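Local coordinates for putative ferritin-like diiron-carboxylate protein TM1526 (Thermotoga maritima, PDB 1VJX), which is of unknown function but, as a putative ferritin-like diiron-carboxylate protein of the rubrerythrin family, probably binds metal and may act as an oxidoreductase, at residues 23-28 / 117-122. Sequence-based numbering, arbitrary orientation.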
ATOM      1  N   ILE A  23      -6.240   3.140   3.794  1.00 48.85           N
ATOM      2  CA  ILE A  23      -5.525   3.601   4.953  1.00 47.65           C
ATOM      3  C   ILE A  23      -4.834   2.406   5.578  1.00 48.41           C
ATOM      4  O   ILE A  23      -3.672   2.490   5.970  1.00 48.35           O
ATOM      5  CB  ILE A  23      -6.466   4.243   5.901  1.00 47.70           C
ATOM      6  CG1 ILE A  23      -6.941   5.590   5.352  1.00 47.74           C
ATOM      7  CG2 ILE A  23      -5.833   4.430   7.317  1.00 45.91           C
ATOM      8  CD1 ILE A  23      -8.122   6.171   6.183  1.00 47.31           C
ATOM      9  N   ARG A  24      -5.539   1.283   5.675  1.00 49.03           N
ATOM     10  CA  ARG A  24      -4.989   0.138   6.392  1.00 49.36           C
ATOM     11  C   ARG A  24      -3.829  -0.528   5.626  1.00 49.45           C
ATOM     12  O   ARG A  24      -2.858  -0.955   6.255  1.00 48.91           O
ATOM     13  CB  ARG A  24      -6.077  -0.853   6.751  1.00 49.76           C
ATOM     14  CG  ARG A  24      -6.908  -0.386   7.821  1.00 48.74           C
ATOM     15  CD  ARG A  24      -8.241  -1.079   7.944  1.00 51.23           C
ATOM     16  NE  ARG A  24      -9.136  -0.405   8.919  1.00 51.11           N
ATOM     17  CZ  ARG A  24      -9.761  -1.004   9.958  1.00 53.04           C
ATOM     18  NH1 ARG A  24      -9.586  -2.297  10.227  1.00 53.84           N
ATOM     19  NH2 ARG A  24     -10.567  -0.291  10.746  1.00 52.01           N
ATOM     20  N   LEU A  25      -3.920  -0.540   4.291  1.00 49.58           N
ATOM     21  CA  LEU A  25      -2.897  -1.099   3.449  1.00 50.13           C
ATOM     22  C   LEU A  25      -1.595  -0.301   3.607  1.00 50.28           C
ATOM     23  O   LEU A  25      -0.533  -0.902   3.736  1.00 49.00           O
ATOM     24  CB  LEU A  25      -3.346  -1.179   1.974  1.00 50.49           C
ATOM     25  CG  LEU A  25      -4.518  -2.138   1.657  1.00 50.55           C
ATOM     26  CD1 LEU A  25      -4.852  -2.162   0.154  1.00 49.94           C
ATOM     27  CD2 LEU A  25      -4.275  -3.552   2.149  1.00 50.39           C
ATOM     28  N   GLU A  26      -1.693   1.033   3.677  1.00 50.13           N
ATOM     29  CA  GLU A  26      -0.519   1.892   3.877  1.00 49.79           C
ATOM     30  C   GLU A  26       0.061   1.761   5.286  1.00 50.60           C
ATOM     31  O   GLU A  26       1.274   1.753   5.463  1.00 51.16           O
ATOM     32  CB  GLU A  26      -0.850   3.349   3.573  1.00 49.40           C
ATOM     33  CG  GLU A  26      -1.185   3.606   2.111  1.00 47.90           C
ATOM     34  CD  GLU A  26       0.005   3.576   1.160  1.00 47.17           C
ATOM     35  OE1 GLU A  26       1.150   3.456   1.625  1.00 44.45           O
ATOM     36  OE2 GLU A  26      -0.216   3.704  -0.080  1.00 48.10           O
ATOM     37  N   GLU A  27      -0.807   1.672   6.283  1.00 50.82           N
ATOM     38  CA  GLU A  27      -0.381   1.421   7.662  1.00 51.29           C
ATOM     39  C   GLU A  27       0.292   0.047   7.822  1.00 51.12           C
ATOM     40  O   GLU A  27       1.269  -0.097   8.542  1.00 51.51           O
ATOM     41  CB  GLU A  27      -1.581   1.525   8.621  1.00 50.16           C
ATOM     42  CG  GLU A  27      -2.166   2.934   8.748  1.00 51.26           C
ATOM     43  CD  GLU A  27      -3.453   3.014   9.586  1.00 51.73           C
ATOM     44  OE1 GLU A  27      -4.161   2.004   9.779  1.00 49.05           O
ATOM     45  OE2 GLU A  27      -3.756   4.114  10.095  1.00 53.68           O
ATOM     46  N   GLU A  28      -0.267  -0.968   7.190  1.00 51.01           N
ATOM     47  CA  GLU A  28       0.268  -2.314   7.327  1.00 50.93           C
ATOM     48  C   GLU A  28       1.554  -2.459   6.539  1.00 49.91           C
ATOM     49  O   GLU A  28       2.462  -3.125   6.995  1.00 49.25           O
ATOM     50  CB  GLU A  28      -0.780  -3.381   6.945  1.00 51.61           C
ATOM     51  CG  GLU A  28      -1.868  -3.529   8.015  1.00 53.07           C
ATOM     52  CD  GLU A  28      -1.309  -4.070   9.331  1.00 58.56           C
ATOM     53  OE1 GLU A  28      -0.668  -5.160   9.288  1.00 62.19           O
ATOM     54  OE2 GLU A  28      -1.491  -3.418  10.411  1.00 60.61           O
ATOM     55  N   ILE A 117      -3.947  -1.937  -7.332  1.00 45.00           N
ATOM     56  CA  ILE A 117      -5.260  -2.076  -7.944  1.00 44.32           C
ATOM     57  C   ILE A 117      -6.258  -1.308  -7.123  1.00 43.55           C
ATOM     58  O   ILE A 117      -7.088  -0.561  -7.647  1.00 41.75           O
ATOM     59  CB  ILE A 117      -5.692  -3.561  -8.055  1.00 44.25           C
ATOM     60  CG1 ILE A 117      -4.762  -4.312  -8.985  1.00 44.25           C
ATOM     61  CG2 ILE A 117      -7.139  -3.686  -8.556  1.00 44.38           C
ATOM     62  CD1 ILE A 117      -5.223  -5.670  -9.416  1.00 44.60           C
ATOM     63  N   LEU A 118      -6.159  -1.465  -5.805  1.00 44.94           N
ATOM     64  CA  LEU A 118      -7.118  -0.816  -4.914  1.00 43.99           C
ATOM     65  C   LEU A 118      -7.009   0.713  -4.945  1.00 44.59           C
ATOM     66  O   LEU A 118      -8.014   1.437  -4.886  1.00 44.52           O
ATOM     67  CB  LEU A 118      -7.004  -1.311  -3.493  1.00 43.95           C
ATOM     68  CG  LEU A 118      -7.923  -0.400  -2.610  1.00 44.40           C
ATOM     69  CD1 LEU A 118      -9.302  -1.005  -2.398  1.00 42.22           C
ATOM     70  CD2 LEU A 118      -7.268  -0.045  -1.358  1.00 46.33           C
ATOM     71  N   TYR A 119      -5.801   1.233  -4.945  1.00 45.17           N
ATOM     72  CA  TYR A 119      -5.692   2.680  -5.029  1.00 45.10           C
ATOM     73  C   TYR A 119      -6.191   3.207  -6.376  1.00 44.52           C
ATOM     74  O   TYR A 119      -6.683   4.320  -6.407  1.00 44.66           O
ATOM     75  CB  TYR A 119      -4.261   3.185  -4.802  1.00 46.43           C
ATOM     76  CG  TYR A 119      -3.580   2.634  -3.566  1.00 47.00           C
ATOM     77  CD1 TYR A 119      -4.240   2.561  -2.354  1.00 43.96           C
ATOM     78  CD2 TYR A 119      -2.252   2.160  -3.643  1.00 48.30           C
ATOM     79  CE1 TYR A 119      -3.627   2.035  -1.226  1.00 44.66           C
ATOM     80  CE2 TYR A 119      -1.638   1.616  -2.525  1.00 48.28           C
ATOM     81  CZ  TYR A 119      -2.335   1.571  -1.317  1.00 47.44           C
ATOM     82  OH  TYR A 119      -1.722   1.038  -0.225  1.00 48.65           O
ATOM     83  N   TYR A 120      -6.017   2.457  -7.480  1.00 42.76           N
ATOM     84  CA  TYR A 120      -6.624   2.840  -8.735  1.00 41.99           C
ATOM     85  C   TYR A 120      -8.172   2.888  -8.589  1.00 43.14           C
ATOM     86  O   TYR A 120      -8.817   3.820  -9.031  1.00 41.68           O
ATOM     87  CB  TYR A 120      -6.188   1.919  -9.895  1.00 41.68           C
ATOM     88  CG  TYR A 120      -4.881   2.328 -10.593  1.00 41.03           C
ATOM     89  CD1 TYR A 120      -4.754   3.573 -11.215  1.00 39.91           C
ATOM     90  CD2 TYR A 120      -3.786   1.460 -10.664  1.00 41.99           C
ATOM     91  CE1 TYR A 120      -3.553   3.960 -11.876  1.00 40.07           C
ATOM     92  CE2 TYR A 120      -2.551   1.852 -11.343  1.00 41.50           C
ATOM     93  CZ  TYR A 120      -2.457   3.103 -11.929  1.00 39.20           C
ATOM     94  OH  TYR A 120      -1.299   3.512 -12.583  1.00 41.17           O
ATOM     95  N   GLU A 121      -8.740   1.899  -7.903  1.00 44.05           N
ATOM     96  CA  GLU A 121     -10.182   1.810  -7.735  1.00 44.54           C
ATOM     97  C   GLU A 121     -10.698   3.033  -7.059  1.00 44.75           C
ATOM     98  O   GLU A 121     -11.665   3.619  -7.533  1.00 45.17           O
ATOM     99  CB  GLU A 121     -10.576   0.525  -7.002  1.00 44.09           C
ATOM    100  CG  GLU A 121     -10.453  -0.686  -7.941  1.00 44.51           C
ATOM    101  CD  GLU A 121     -10.566  -2.049  -7.259  1.00 45.32           C
ATOM    102  OE1 GLU A 121     -10.268  -2.153  -6.053  1.00 50.17           O
ATOM    103  OE2 GLU A 121     -10.962  -3.027  -7.941  1.00 42.30           O
ATOM    104  N   LEU A 122     -10.003   3.422  -5.988  1.00 45.65           N
ATOM    105  CA  LEU A 122     -10.284   4.602  -5.177  1.00 45.95           C
ATOM    106  C   LEU A 122     -10.238   5.900  -5.975  1.00 46.46           C
ATOM    107  O   LEU A 122     -11.139   6.757  -5.870  1.00 47.56           O
ATOM    108  CB  LEU A 122      -9.248   4.724  -4.041  1.00 46.16           C
ATOM    109  CG  LEU A 122      -9.288   6.070  -3.275  1.00 45.98           C
ATOM    110  CD1 LEU A 122     -10.685   6.310  -2.650  1.00 45.76           C
ATOM    111  CD2 LEU A 122      -8.185   6.191  -2.218  1.00 46.59           C
TER
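Glu26 meets Tyr119 through a bent side chain: chi1 of -66° sets CG beside the backbone N, and the turn at chi2, -74°, folds the carboxylate over towards the phenol of the opposing helix. Tyr119, its CG likewise opposite the carbonyl carbon, reaches into the space between segments 23-28 and 117-122, whose helix axes run roughly antiparallel and approach to 11.4 Å. OE2 of Glu26 lies 3.1 Å from OH of Tyr119 and 3.3 Å from its CZ; the carboxylate and ring planes are only 18° apart, yet the two groups meet obliquely. The phenol oxygen also sits against aliphatic carbon, with Leu25 CB 3.5 Å from Tyr119 OH. Beside this polar pair, Leu25 CD1 and Leu118 CD2 come within 3.6 Å, one methyl of each leucine making the apolar contact. Such an approach, wide at the backbone and bridged by side chains alone, illustrates how a ferritin-like four-helix bundle can hold polar groups in its interior. Around it, His58 ND1 and Glu26 OE1 are hydrogen-bonded, while carboxylates of Glu55 and Glu142 stand close to Glu26; Phe62 meets the Tyr119 ring. An alanine in place of Glu26 would probably leave His58 without this hydrogen-bond partner and open a gap beside the phenol oxygen. Gathered buried carboxylates and a histidine are consistent with the diiron site expected of this family, where Tyr119 would lie alongside a potential ligand and bring a polar hydroxyl to its carboxylate.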